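Local coordinates for ferric-siderophore receptor protein (Streptomyces coelicolor, PDB 2X4L) that probably binds ferric siderophores as the solute-binding receptor of a bacterial iron-uptake system, at residues A[56-60]-A[61-65]; A[81-85]-A[86-90]; A[204-208]-A[209-213]; A[48-52]-A[53-57]. One frame throughout, in Å; residues are numbered along the deposited sequence.

Contact 1 of 4, residues A[56-60]-A[61-65]; sequences AALFD and YGVEV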
ATOM      1  N   ALA A  56       9.947  -0.076  -4.525  1.00  9.03           N
ATOM      2  CA  ALA A  56       9.601   1.311  -4.875  1.00 10.38           C
ATOM      3  C   ALA A  56       9.988   2.217  -3.693  1.00 11.07           C
ATOM      4  O   ALA A  56      10.544   3.357  -3.872  1.00 11.83           O
ATOM      5  CB  ALA A  56       8.120   1.399  -5.223  1.00  9.37           C
ATOM      6  N   ALA A  57       9.694   1.733  -2.471  1.00 11.49           N
ATOM      7  CA  ALA A  57      10.053   2.551  -1.256  1.00 11.18           C
ATOM      8  C   ALA A  57      11.564   2.697  -1.110  1.00 12.34           C
ATOM      9  O   ALA A  57      12.066   3.835  -0.918  1.00 13.17           O
ATOM     10  CB  ALA A  57       9.489   1.895   0.002  1.00 11.84           C
ATOM     11  N   LEU A  58      12.259   1.577  -1.237  1.00 11.30           N
ATOM     12  CA  LEU A  58      13.720   1.625  -1.085  1.00 12.95           C
ATOM     13  C   LEU A  58      14.333   2.533  -2.155  1.00 14.75           C
ATOM     14  O   LEU A  58      15.292   3.277  -1.824  1.00 15.20           O
ATOM     15  CB  LEU A  58      14.324   0.223  -1.266  1.00 12.27           C
ATOM     16  CG  LEU A  58      13.965  -0.648  -0.085  1.00 14.31           C
ATOM     17  CD1 LEU A  58      14.386  -2.105  -0.264  1.00 14.83           C
ATOM     18  CD2 LEU A  58      14.618  -0.142   1.200  1.00 17.64           C
ATOM     19  N   PHE A  59      13.800   2.536  -3.388  1.00 13.83           N
ATOM     20  CA  PHE A  59      14.291   3.421  -4.446  1.00 13.63           C
ATOM     21  C   PHE A  59      14.269   4.903  -3.995  1.00 15.07           C
ATOM     22  O   PHE A  59      15.231   5.679  -4.326  1.00 16.51           O
ATOM     23  CB  PHE A  59      13.416   3.254  -5.683  1.00 15.76           C
ATOM     24  CG  PHE A  59      13.890   4.085  -6.852  1.00 15.54           C
ATOM     25  CD1 PHE A  59      14.876   3.591  -7.723  1.00 20.92           C
ATOM     26  CD2 PHE A  59      13.386   5.362  -7.056  1.00 17.99           C
ATOM     27  CE1 PHE A  59      15.323   4.371  -8.752  1.00 20.95           C
ATOM     28  CE2 PHE A  59      13.865   6.185  -8.125  1.00 21.57           C
ATOM     29  CZ  PHE A  59      14.839   5.639  -8.979  1.00 20.63           C
ATOM     30  N   ASP A  60      13.198   5.323  -3.310  1.00 14.79           N
ATOM     31  CA  ASP A  60      13.124   6.730  -2.892  1.00 14.74           C
ATOM     32  C   ASP A  60      14.166   7.119  -1.817  1.00 17.08           C
ATOM     33  O   ASP A  60      14.369   8.326  -1.524  1.00 18.48           O
ATOM     34  CB  ASP A  60      11.714   6.968  -2.336  1.00 14.24           C
ATOM     35  CG  ASP A  60      10.704   7.098  -3.407  1.00 15.33           C
ATOM     36  OD1 ASP A  60      11.004   7.123  -4.608  1.00 13.83           O
ATOM     37  OD2 ASP A  60       9.506   7.183  -3.064  1.00 13.88           O
ATOM     38  N   TYR A  61      14.758   6.094  -1.196  1.00 16.09           N
ATOM     39  CA  TYR A  61      15.906   6.312  -0.285  1.00 17.92           C
ATOM     40  C   TYR A  61      17.218   5.962  -0.936  1.00 19.66           C
ATOM     41  O   TYR A  61      18.181   5.839  -0.230  1.00 22.43           O
ATOM     42  CB  TYR A  61      15.685   5.416   0.914  1.00 18.52           C
ATOM     43  CG  TYR A  61      14.433   5.809   1.662  1.00 15.81           C
ATOM     44  CD1 TYR A  61      14.233   7.144   2.064  1.00 19.32           C
ATOM     45  CD2 TYR A  61      13.412   4.879   1.967  1.00 14.15           C
ATOM     46  CE1 TYR A  61      13.079   7.548   2.758  1.00 22.69           C
ATOM     47  CE2 TYR A  61      12.251   5.309   2.694  1.00 13.32           C
ATOM     48  CZ  TYR A  61      12.117   6.661   3.087  1.00 16.47           C
ATOM     49  OH  TYR A  61      10.940   7.035   3.732  1.00 16.07           O
ATOM     50  N   GLY A  62      17.236   5.783  -2.256  1.00 19.16           N
ATOM     51  CA  GLY A  62      18.460   5.527  -2.998  1.00 20.14           C
ATOM     52  C   GLY A  62      19.060   4.178  -2.767  1.00 19.68           C
ATOM     53  O   GLY A  62      20.281   4.025  -3.020  1.00 20.50           O
ATOM     54  N   VAL A  63      18.213   3.191  -2.421  1.00 17.92           N
ATOM     55  CA  VAL A  63      18.694   1.801  -2.286  1.00 17.51           C
ATOM     56  C   VAL A  63      18.181   1.024  -3.483  1.00 18.24           C
ATOM     57  O   VAL A  63      16.989   0.933  -3.664  1.00 19.77           O
ATOM     58  CB  VAL A  63      18.197   1.250  -0.982  1.00 16.64           C
ATOM     59  CG1 VAL A  63      18.331  -0.318  -0.875  1.00 17.53           C
ATOM     60  CG2 VAL A  63      18.926   1.995   0.196  1.00 17.22           C
ATOM     61  N   GLU A  64      19.114   0.508  -4.289  1.00 20.37           N
ATOM     62  CA  GLU A  64      18.722  -0.232  -5.474  1.00 20.97           C
ATOM     63  C   GLU A  64      18.433  -1.676  -5.154  1.00 18.08           C
ATOM     64  O   GLU A  64      19.063  -2.280  -4.294  1.00 18.85           O
ATOM     65  CB  GLU A  64      19.860  -0.172  -6.508  1.00 24.11           C
ATOM     66  CG  GLU A  64      19.996  -1.310  -7.548  1.00 31.43           C
ATOM     67  CD  GLU A  64      21.369  -1.322  -8.340  1.00 38.58           C
ATOM     68  OE1 GLU A  64      22.210  -0.401  -8.147  1.00 42.35           O
ATOM     69  OE2 GLU A  64      21.611  -2.281  -9.137  1.00 38.56           O
ATOM     70  N   VAL A  65      17.468  -2.261  -5.849  1.00 14.29           N
ATOM     71  CA  VAL A  65      17.250  -3.710  -5.805  1.00 14.48           C
ATOM     72  C   VAL A  65      17.615  -4.368  -7.160  1.00 14.06           C
ATOM     73  O   VAL A  65      17.699  -3.685  -8.241  1.00 17.38           O
ATOM     74  CB  VAL A  65      15.768  -4.108  -5.396  1.00 15.16           C
ATOM     75  CG1 VAL A  65      15.401  -3.282  -4.232  1.00 14.16           C
ATOM     76  CG2 VAL A  65      14.792  -3.863  -6.577  1.00 19.06           C
TER
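Leu58, Phe59, Gly62 and Val63 form a Schellman motif that ends helix 52-60, with Gly62 as the C-prime residue at positive phi (71°). Two backbone hydrogen bonds define it: Val63 N to Leu58 O at 3.0 Å, nearly straight, and Gly62 N to Phe59 O at 2.9 Å. Leu58 O also accepts from Tyr61 N at 2.9 Å through a more bent bond. Val63 N and Tyr61 N approach this carbonyl from opposite faces of its plane, so one oxygen is gripped from both sides as the chain leaves the helix.

Apolar contact follows the same wrap. Leu58 CB and Val63 CB lie 4.0 Å apart. Farther along, Leu58 CD1 reaches Val65 CG1. Ala163 of helix 153-165 packs on Leu58 and Tyr61, and Ile48 of strand 48-51 on Val63 and Val65.

The polar ends are fixed by the chain around 303-306: Asp60 OD2 forms a salt bridge with Lys306 and a hydrogen bond with Ser303 OG, and Tyr61 OH hydrogen-bonds to Tyr304 N. Tyr61 CG lies anti to its own carbonyl carbon (chi1 -63°), which turns the ring back along the last helical turn and sets CD2 3.4 Å from Ala57 O.

Contact 2 of 4, residues A[81-85]-A[86-90]; sequences VQAGD and LDVDK
The flat groups that meet between Ala83 and Leu86 are peptide planes, not rings. Leu86 N lies beyond the tip of the Ala83 carbonyl, tilted only 19° from its plane, and donates to Ala83 O at 3.0 Å with a nearly straight N-H. Leu86 CB comes close to the same oxygen, at 3.1 Å.

This bond closes a type II' beta turn from Ala83 to Leu86. Gly84 takes the second position with positive phi (54°), a conformation that suits glycine, and Asp85 the third. Across the turn, one water donates to both Gly84 O and Leu86 O, at 2.8 Å each, and so bridges the second and fourth residues of the turn.

Apolar contact gathers around a single methyl. Ala83 CB points to the later residues and touches Val88 CG1 at 3.9 Å; Leu86 CB lies farther from it, at 4.5 Å. Val88 CG1 is anti to its own carbonyl carbon (chi1 -60°), which directs this branch, and not CG2, to the alanine. Past the turn, residues 88-90 take helical backbone angles without regular helix bonds, and Asp87 OD1 accepts weak bonds from Asp89 N and Lys90 N.

The turn belongs to the long connection between strands 67-69 and 92-95 of the parallel sheet and lies against helix 52-60. Ala83 rests on Thr52, Leu86 on Phe59, and Asp85 touches both Phe59 and Asp60 while its OD2 forms a salt bridge with Lys306.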
ATOM      1  N   VAL A  81       1.386   1.446 -10.564  1.00 10.52           N
ATOM      2  CA  VAL A  81       1.423   2.354  -9.417  1.00 10.56           C
ATOM      3  C   VAL A  81       2.281   1.827  -8.308  1.00 10.50           C
ATOM      4  O   VAL A  81       3.036   2.626  -7.672  1.00 11.94           O
ATOM      5  CB  VAL A  81      -0.020   2.568  -8.947  1.00 10.14           C
ATOM      6  CG1 VAL A  81      -0.640   1.353  -8.375  1.00 13.38           C
ATOM      7  CG2 VAL A  81       0.029   3.674  -7.827  1.00 13.86           C
ATOM      8  N   GLN A  82       2.346   0.489  -8.066  1.00  9.05           N
ATOM      9  CA  GLN A  82       3.176  -0.009  -6.966  1.00  8.97           C
ATOM     10  C   GLN A  82       4.655  -0.015  -7.254  1.00 10.23           C
ATOM     11  O   GLN A  82       5.426  -0.246  -6.372  1.00 11.16           O
ATOM     12  CB  GLN A  82       2.698  -1.462  -6.619  1.00  8.44           C
ATOM     13  CG  GLN A  82       1.192  -1.444  -6.047  1.00  9.53           C
ATOM     14  CD  GLN A  82       0.840  -2.721  -5.379  1.00  8.94           C
ATOM     15  OE1 GLN A  82       1.347  -3.004  -4.232  1.00 12.14           O
ATOM     16  NE2 GLN A  82       0.115  -3.527  -6.020  1.00  8.90           N
ATOM     17  N   ALA A  83       5.051   0.346  -8.483  1.00  8.51           N
ATOM     18  CA  ALA A  83       6.467   0.414  -8.793  1.00 10.33           C
ATOM     19  C   ALA A  83       7.018   1.832  -8.471  1.00  9.81           C
ATOM     20  O   ALA A  83       8.182   2.058  -8.561  1.00 12.15           O
ATOM     21  CB  ALA A  83       6.700   0.086 -10.323  1.00 10.25           C
ATOM     22  N   GLY A  84       6.166   2.801  -8.146  1.00 10.98           N
ATOM     23  CA  GLY A  84       6.692   4.173  -7.796  1.00 11.65           C
ATOM     24  C   GLY A  84       7.582   4.656  -8.920  1.00 11.49           C
ATOM     25  O   GLY A  84       7.176   4.633 -10.107  1.00 12.69           O
ATOM     26  N   ASP A  85       8.754   5.080  -8.501  1.00 11.94           N
ATOM     27  CA  ASP A  85       9.693   5.695  -9.454  1.00 12.73           C
ATOM     28  C   ASP A  85      10.778   4.698  -9.853  1.00 13.53           C
ATOM     29  O   ASP A  85      11.718   5.125 -10.498  1.00 15.47           O
ATOM     30  CB  ASP A  85      10.337   7.013  -8.911  1.00 14.24           C
ATOM     31  CG  ASP A  85       9.317   8.089  -8.725  1.00 15.50           C
ATOM     32  OD1 ASP A  85       8.475   8.265  -9.644  1.00 20.05           O
ATOM     33  OD2 ASP A  85       9.393   8.768  -7.647  1.00 18.11           O
ATOM     34  N   LEU A  86      10.635   3.389  -9.536  1.00 12.97           N
ATOM     35  CA  LEU A  86      11.634   2.399  -9.843  1.00 15.54           C
ATOM     36  C   LEU A  86      11.950   2.412 -11.327  1.00 13.62           C
ATOM     37  O   LEU A  86      11.080   2.669 -12.184  1.00 15.59           O
ATOM     38  CB  LEU A  86      11.005   1.013  -9.468  1.00 14.81           C
ATOM     39  CG  LEU A  86      11.880  -0.164  -9.216  1.00 24.46           C
ATOM     40  CD1 LEU A  86      12.647   0.144  -7.930  1.00 22.61           C
ATOM     41  CD2 LEU A  86      10.947  -1.323  -8.974  1.00 25.96           C
ATOM     42  N   ASP A  87      13.218   2.137 -11.670  1.00 13.65           N
ATOM     43  CA  ASP A  87      13.573   1.840 -13.058  1.00 14.03           C
ATOM     44  C   ASP A  87      13.210   0.417 -13.371  1.00 13.20           C
ATOM     45  O   ASP A  87      13.974  -0.525 -13.112  1.00 13.63           O
ATOM     46  CB  ASP A  87      15.065   2.149 -13.294  1.00 14.85           C
ATOM     47  CG  ASP A  87      15.484   1.827 -14.630  1.00 14.51           C
ATOM     48  OD1 ASP A  87      14.645   1.387 -15.517  1.00 14.90           O
ATOM     49  OD2 ASP A  87      16.710   2.084 -15.017  1.00 15.19           O
ATOM     50  N   VAL A  88      12.008   0.265 -13.882  1.00 13.06           N
ATOM     51  CA  VAL A  88      11.457  -1.098 -14.100  1.00 14.17           C
ATOM     52  C   VAL A  88      12.175  -1.841 -15.220  1.00 15.07           C
ATOM     53  O   VAL A  88      12.143  -3.088 -15.252  1.00 13.13           O
ATOM     54  CB  VAL A  88       9.883  -1.061 -14.372  1.00 15.43           C
ATOM     55  CG1 VAL A  88       9.231  -0.452 -13.196  1.00 14.36           C
ATOM     56  CG2 VAL A  88       9.528  -0.385 -15.650  1.00 20.87           C
ATOM     57  N   ASP A  89      12.873  -1.136 -16.122  1.00 14.19           N
ATOM     58  CA  ASP A  89      13.672  -1.818 -17.157  1.00 14.98           C
ATOM     59  C   ASP A  89      14.911  -2.419 -16.497  1.00 14.16           C
ATOM     60  O   ASP A  89      15.381  -3.464 -16.965  1.00 14.72           O
ATOM     61  CB  ASP A  89      14.061  -0.899 -18.336  1.00 16.17           C
ATOM     62  CG  ASP A  89      14.791  -1.714 -19.439  1.00 21.00           C
ATOM     63  OD1 ASP A  89      14.108  -2.639 -20.039  1.00 24.92           O
ATOM     64  OD2 ASP A  89      16.045  -1.562 -19.636  1.00 22.25           O
ATOM     65  N   LYS A  90      15.528  -1.745 -15.506  1.00 12.97           N
ATOM     66  CA  LYS A  90      16.798  -2.242 -14.976  1.00 12.75           C
ATOM     67  C   LYS A  90      16.648  -3.439 -14.089  1.00 12.84           C
ATOM     68  O   LYS A  90      17.483  -4.387 -14.149  1.00 15.69           O
ATOM     69  CB  LYS A  90      17.471  -1.058 -14.272  1.00 14.66           C
ATOM     70  CG  LYS A  90      18.785  -1.446 -13.570  1.00 16.58           C
ATOM     71  CD  LYS A  90      19.381  -0.195 -12.882  1.00 21.07           C
ATOM     72  CE  LYS A  90      20.735  -0.448 -12.241  1.00 27.63           C
ATOM     73  NZ  LYS A  90      21.635  -1.022 -13.223  1.00 34.34           N
TER
HETATM   74  O   HOH W   1       8.576   3.854 -12.413  1.00 13.46           O

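Contact 3 of 4, residues A[204-208]-A[209-213]; sequences GSASP and DLFYV
With chi1 at 68°, Ser207 OG sits between its own backbone N and carbonyl carbon and swings across to Leu210, where it donates to Leu210 O at 2.6 Å. The hydroxyl comes in on a lone pair, in the carbonyl plane, while Ser207 N reaches the same oxygen nearly along the C=O axis at 3.0 Å. Backbone and side chain of one serine thus grip one acceptor. Tyr212 CG is anti to its carbonyl carbon (chi1 -54°), and its ring leans back over the first strand: CD2 is 3.5 Å from Ser205 O, and CE2 is equally far from Ser207 OG. Leu210 O lies over one face of this ring, displaced to its rim.

These residues make up the end of an antiparallel beta hairpin, strands 200-206 and 210-214, which reverses at Pro208 and Asp209. Ser205 and Tyr212 form a hydrogen-bonded pair. Ser205 N to Tyr212 O measures 2.9 Å, and the return bond from Tyr212 N to Ser205 O is almost straight (176°); Ser205 OG bonds to Asp266.

The face that carries Ala206 and Phe211 is apolar. The Phe211 ring reaches back to Gly204, which it meets obliquely, with CZ 4.0 Å from Gly204 CA, while Ser205 O lies over one ring face. Trp252 meets the Phe211 ring at a steep angle between the planes, and Met265 of strand 262-266 packs on Ala206 and Phe211.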
ATOM      1  N   GLY A 204     -13.470   1.946  -0.925  1.00  7.82           N
ATOM      2  CA  GLY A 204     -13.981   0.833  -1.728  1.00  8.97           C
ATOM      3  C   GLY A 204     -12.926   0.213  -2.644  1.00 10.57           C
ATOM      4  O   GLY A 204     -11.853   0.792  -2.852  1.00  9.94           O
ATOM      5  N   SER A 205     -13.289  -0.959  -3.141  1.00  9.86           N
ATOM      6  CA  SER A 205     -12.445  -1.636  -4.135  1.00 10.15           C
ATOM      7  C   SER A 205     -13.381  -2.372  -5.060  1.00 11.02           C
ATOM      8  O   SER A 205     -14.269  -3.088  -4.605  1.00 12.39           O
ATOM      9  CB  SER A 205     -11.516  -2.598  -3.374  1.00 10.55           C
ATOM     10  OG  SER A 205     -10.655  -3.276  -4.307  1.00 11.79           O
ATOM     11  N   ALA A 206     -13.123  -2.235  -6.325  1.00 11.67           N
ATOM     12  CA  ALA A 206     -14.077  -2.794  -7.304  1.00 11.87           C
ATOM     13  C   ALA A 206     -13.562  -4.077  -7.983  1.00 11.88           C
ATOM     14  O   ALA A 206     -12.428  -4.119  -8.415  1.00 14.79           O
ATOM     15  CB  ALA A 206     -14.464  -1.717  -8.354  1.00 12.35           C
ATOM     16  N   SER A 207     -14.418  -5.087  -8.129  1.00 16.59           N
ATOM     17  CA  SER A 207     -14.167  -6.294  -8.894  1.00 18.48           C
ATOM     18  C   SER A 207     -15.441  -6.576  -9.701  1.00 19.84           C
ATOM     19  O   SER A 207     -16.500  -6.015  -9.401  1.00 21.40           O
ATOM     20  CB  SER A 207     -13.846  -7.472  -7.985  1.00 19.11           C
ATOM     21  OG  SER A 207     -14.994  -7.850  -7.227  1.00 21.01           O
ATOM     22  N   PRO A 208     -15.393  -7.551 -10.590  1.00 22.99           N
ATOM     23  CA  PRO A 208     -16.639  -7.842 -11.326  1.00 23.82           C
ATOM     24  C   PRO A 208     -17.816  -8.340 -10.484  1.00 25.64           C
ATOM     25  O   PRO A 208     -18.947  -7.815 -10.660  1.00 29.24           O
ATOM     26  CB  PRO A 208     -16.236  -8.905 -12.332  1.00 23.34           C
ATOM     27  CG  PRO A 208     -14.723  -8.606 -12.575  1.00 18.87           C
ATOM     28  CD  PRO A 208     -14.185  -8.052 -11.236  1.00 21.42           C
ATOM     29  N   ASP A 209     -17.568  -9.252  -9.539  1.00 27.70           N
ATOM     30  CA  ASP A 209     -18.742  -9.672  -8.766  1.00 28.86           C
ATOM     31  C   ASP A 209     -19.142  -8.875  -7.588  1.00 27.35           C
ATOM     32  O   ASP A 209     -20.321  -8.878  -7.212  1.00 28.62           O
ATOM     33  CB  ASP A 209     -18.715 -11.147  -8.446  1.00 32.12           C
ATOM     34  CG  ASP A 209     -18.732 -11.986  -9.706  1.00 39.95           C
ATOM     35  OD1 ASP A 209     -19.708 -11.878 -10.524  1.00 45.87           O
ATOM     36  OD2 ASP A 209     -17.709 -12.695  -9.902  1.00 45.34           O
ATOM     37  N   LEU A 210     -18.189  -8.086  -7.054  1.00 22.52           N
ATOM     38  CA  LEU A 210     -18.415  -7.522  -5.770  1.00 20.47           C
ATOM     39  C   LEU A 210     -17.715  -6.206  -5.700  1.00 17.48           C
ATOM     40  O   LEU A 210     -16.611  -6.016  -6.265  1.00 19.87           O
ATOM     41  CB  LEU A 210     -17.806  -8.449  -4.687  1.00 18.28           C
ATOM     42  CG  LEU A 210     -18.565  -9.790  -4.549  1.00 21.67           C
ATOM     43  CD1 LEU A 210     -17.781 -10.813  -3.804  1.00 22.99           C
ATOM     44  CD2 LEU A 210     -19.984  -9.569  -3.932  1.00 23.29           C
ATOM     45  N   PHE A 211     -18.373  -5.365  -4.966  1.00 17.36           N
ATOM     46  CA  PHE A 211     -17.723  -4.114  -4.521  1.00 15.67           C
ATOM     47  C   PHE A 211     -17.400  -4.290  -3.058  1.00 16.78           C
ATOM     48  O   PHE A 211     -18.280  -4.603  -2.222  1.00 17.72           O
ATOM     49  CB  PHE A 211     -18.718  -3.021  -4.689  1.00 17.80           C
ATOM     50  CG  PHE A 211     -18.192  -1.638  -4.346  1.00 16.77           C
ATOM     51  CD1 PHE A 211     -17.627  -0.825  -5.345  1.00 21.26           C
ATOM     52  CD2 PHE A 211     -18.310  -1.156  -3.081  1.00 19.75           C
ATOM     53  CE1 PHE A 211     -17.204   0.462  -5.004  1.00 19.55           C
ATOM     54  CE2 PHE A 211     -17.857   0.170  -2.746  1.00 21.35           C
ATOM     55  CZ  PHE A 211     -17.380   0.960  -3.757  1.00 17.37           C
ATOM     56  N   TYR A 212     -16.141  -4.077  -2.716  1.00 11.66           N
ATOM     57  CA  TYR A 212     -15.733  -4.312  -1.292  1.00 11.75           C
ATOM     58  C   TYR A 212     -15.640  -2.991  -0.530  1.00 10.72           C
ATOM     59  O   TYR A 212     -14.924  -2.091  -0.995  1.00 11.67           O
ATOM     60  CB  TYR A 212     -14.387  -4.988  -1.294  1.00 11.02           C
ATOM     61  CG  TYR A 212     -14.311  -6.237  -2.118  1.00 13.94           C
ATOM     62  CD1 TYR A 212     -14.956  -7.319  -1.665  1.00 15.15           C
ATOM     63  CD2 TYR A 212     -13.647  -6.282  -3.340  1.00 14.96           C
ATOM     64  CE1 TYR A 212     -14.967  -8.522  -2.373  1.00 19.24           C
ATOM     65  CE2 TYR A 212     -13.577  -7.484  -4.068  1.00 16.61           C
ATOM     66  CZ  TYR A 212     -14.291  -8.570  -3.545  1.00 18.64           C
ATOM     67  OH  TYR A 212     -14.289  -9.754  -4.242  1.00 21.53           O
ATOM     68  N   VAL A 213     -16.302  -2.909   0.613  1.00 11.29           N
ATOM     69  CA  VAL A 213     -16.242  -1.680   1.461  1.00 11.55           C
ATOM     70  C   VAL A 213     -15.320  -2.028   2.598  1.00 12.45           C
ATOM     71  O   VAL A 213     -15.596  -2.885   3.422  1.00 12.70           O
ATOM     72  CB  VAL A 213     -17.592  -1.242   2.000  1.00 12.75           C
ATOM     73  CG1 VAL A 213     -17.399   0.054   2.721  1.00 13.93           C
ATOM     74  CG2 VAL A 213     -18.592  -0.988   0.849  1.00 15.15           C
TER

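Contact 4 of 4, residues A[48-52]-A[53-57]; sequences IVAFT and GVAAA
Backbone hydrogen bonds from Val54, Ala55 and Ala56 to the carbonyls of Phe51 and Thr52 open helix 52-60. Phe51 holds the N-cap position, and its carbonyl oxygen takes a nearly straight bond from Ala55 N at 2.9 Å as well as a weak, bent one from Val54 N. The next rung, Ala56 N to Thr52 O, is also 2.9 Å long.

Apolar contacts fill the angle between strand and helix, whose short axis segments run at 117° to each other. Ala50 CB points at the helix and touches Val54 CG1 at 4.0 Å and Ala55 CB at 4.1 Å. Val54 CG1 is anti to its backbone N (chi1 171°), which sets that methyl against the alanine, while CG2 packs more loosely on Phe51 CB. Thr117 of strand 113-118 and Met159 of helix 153-165 also touch Val54.

The aromatic contact is made by Phe51, whose ring bends over the start of the helix. Its CD2 lies 3.4 Å from Gly53 N, an oblique approach. Trp126 meets the Phe51 ring edge-to-face.

Among polar side chains, Thr52 OG1 hydrogen-bonds to Thr72 OG1. The whole is the strand-to-helix junction of a beta-alpha-beta unit, in which strand 48-51, the central strand of a five-stranded parallel sheet, passes through helix 52-60 to its neighbour 67-69.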
ATOM      1  N   ILE A  48      19.551  -7.411  -3.547  1.00 10.41           N
ATOM      2  CA  ILE A  48      18.324  -7.394  -2.833  1.00 11.36           C
ATOM      3  C   ILE A  48      17.201  -7.770  -3.815  1.00  9.47           C
ATOM      4  O   ILE A  48      17.195  -7.293  -4.975  1.00 10.85           O
ATOM      5  CB  ILE A  48      18.062  -5.935  -2.303  1.00 10.70           C
ATOM      6  CG1 ILE A  48      19.169  -5.544  -1.312  1.00 12.13           C
ATOM      7  CG2 ILE A  48      16.651  -5.863  -1.652  1.00 12.17           C
ATOM      8  CD1 ILE A  48      19.072  -4.053  -0.981  1.00 14.06           C
ATOM      9  N   VAL A  49      16.294  -8.607  -3.363  1.00  9.71           N
ATOM     10  CA  VAL A  49      15.053  -8.838  -4.105  1.00  9.84           C
ATOM     11  C   VAL A  49      13.898  -8.430  -3.256  1.00 10.09           C
ATOM     12  O   VAL A  49      13.897  -8.715  -2.061  1.00 11.66           O
ATOM     13  CB  VAL A  49      14.974 -10.327  -4.523  1.00 10.47           C
ATOM     14  CG1 VAL A  49      13.608 -10.711  -5.090  1.00 10.52           C
ATOM     15  CG2 VAL A  49      16.122 -10.683  -5.518  1.00 10.22           C
ATOM     16  N   ALA A  50      12.960  -7.709  -3.822  1.00  8.71           N
ATOM     17  CA  ALA A  50      11.851  -7.215  -2.999  1.00  9.43           C
ATOM     18  C   ALA A  50      10.500  -7.260  -3.707  1.00  8.39           C
ATOM     19  O   ALA A  50      10.434  -7.121  -4.946  1.00 10.06           O
ATOM     20  CB  ALA A  50      12.161  -5.747  -2.599  1.00 10.56           C
ATOM     21  N   PHE A  51       9.429  -7.324  -2.944  1.00  7.87           N
ATOM     22  CA  PHE A  51       8.116  -7.095  -3.482  1.00  7.24           C
ATOM     23  C   PHE A  51       8.186  -5.707  -4.176  1.00  8.31           C
ATOM     24  O   PHE A  51       8.817  -4.785  -3.660  1.00  9.27           O
ATOM     25  CB  PHE A  51       7.111  -7.069  -2.325  1.00  8.92           C
ATOM     26  CG  PHE A  51       5.726  -6.710  -2.793  1.00  7.20           C
ATOM     27  CD1 PHE A  51       5.034  -7.605  -3.596  1.00  8.38           C
ATOM     28  CD2 PHE A  51       5.120  -5.536  -2.375  1.00  8.97           C
ATOM     29  CE1 PHE A  51       3.776  -7.289  -4.084  1.00  8.92           C
ATOM     30  CE2 PHE A  51       3.847  -5.218  -2.864  1.00 10.31           C
ATOM     31  CZ  PHE A  51       3.155  -6.105  -3.721  1.00  7.33           C
ATOM     32  N   THR A  52       7.492  -5.611  -5.331  1.00  8.23           N
ATOM     33  CA  THR A  52       7.621  -4.378  -6.101  1.00  8.29           C
ATOM     34  C   THR A  52       7.405  -3.132  -5.217  1.00  9.03           C
ATOM     35  O   THR A  52       8.145  -2.167  -5.332  1.00  8.58           O
ATOM     36  CB  THR A  52       6.653  -4.407  -7.236  1.00  8.84           C
ATOM     37  OG1 THR A  52       7.037  -5.546  -8.024  1.00 10.80           O
ATOM     38  CG2 THR A  52       6.801  -3.111  -8.092  1.00 10.33           C
ATOM     39  N   GLY A  53       6.347  -3.123  -4.376  1.00  7.42           N
ATOM     40  CA  GLY A  53       6.048  -1.905  -3.579  1.00  8.08           C
ATOM     41  C   GLY A  53       7.146  -1.602  -2.579  1.00  8.85           C
ATOM     42  O   GLY A  53       7.319  -0.407  -2.220  1.00 10.06           O
ATOM     43  N   VAL A  54       7.811  -2.619  -2.071  1.00  7.90           N
ATOM     44  CA  VAL A  54       8.950  -2.418  -1.158  1.00  8.79           C
ATOM     45  C   VAL A  54      10.169  -1.907  -1.927  1.00  9.91           C
ATOM     46  O   VAL A  54      10.840  -0.913  -1.551  1.00 10.26           O
ATOM     47  CB  VAL A  54       9.284  -3.724  -0.403  1.00  8.35           C
ATOM     48  CG1 VAL A  54      10.619  -3.575   0.384  1.00 11.40           C
ATOM     49  CG2 VAL A  54       8.119  -4.029   0.550  1.00 10.76           C
ATOM     50  N   ALA A  55      10.419  -2.475  -3.132  1.00 10.14           N
ATOM     51  CA  ALA A  55      11.518  -1.899  -3.990  1.00 10.01           C
ATOM     52  C   ALA A  55      11.226  -0.434  -4.298  1.00 10.42           C
ATOM     53  O   ALA A  55      12.169   0.391  -4.318  1.00 11.21           O
ATOM     54  CB  ALA A  55      11.576  -2.688  -5.299  1.00 10.31           C
ATOM     55  N   ALA A  56       9.947  -0.076  -4.525  1.00  9.03           N
ATOM     56  CA  ALA A  56       9.601   1.311  -4.875  1.00 10.38           C
ATOM     57  C   ALA A  56       9.988   2.217  -3.693  1.00 11.07           C
ATOM     58  O   ALA A  56      10.544   3.357  -3.872  1.00 11.83           O
ATOM     59  CB  ALA A  56       8.120   1.399  -5.223  1.00  9.37           C
ATOM     60  N   ALA A  57       9.694   1.733  -2.471  1.00 11.49           N
ATOM     61  CA  ALA A  57      10.053   2.551  -1.256  1.00 11.18           C
ATOM     62  C   ALA A  57      11.564   2.697  -1.110  1.00 12.34           C
ATOM     63  O   ALA A  57      12.066   3.835  -0.918  1.00 13.17           O
ATOM     64  CB  ALA A  57       9.489   1.895   0.002  1.00 11.84           C
TER

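Overall arrangement
Contacts 1 and 4 are buried and share helix 52-60: contact 4 starts it at the end of the central strand, contact 1 stops it. Each has a carbonyl with two backbone donors, one of them weak in contact 4, and apolar side chains around it, mostly alanine and valine beside Phe51 in contact 4, and Leu58, Val63 and Tyr61 in contact 1. Contact 2 lies partly exposed beside that helix and adds a water-bridged turn; Ala56 CB packs on Ala83 O at 3.4 Å. Lys306 pairs with Asp60 of contact 1 and Asp85 of contact 2. Contact 3, also partly exposed, belongs to the separate mixed sheet, its centre 27 to 32 Å from the other centres, and combines strand pairing with a side-chain hydroxyl and aromatic rings.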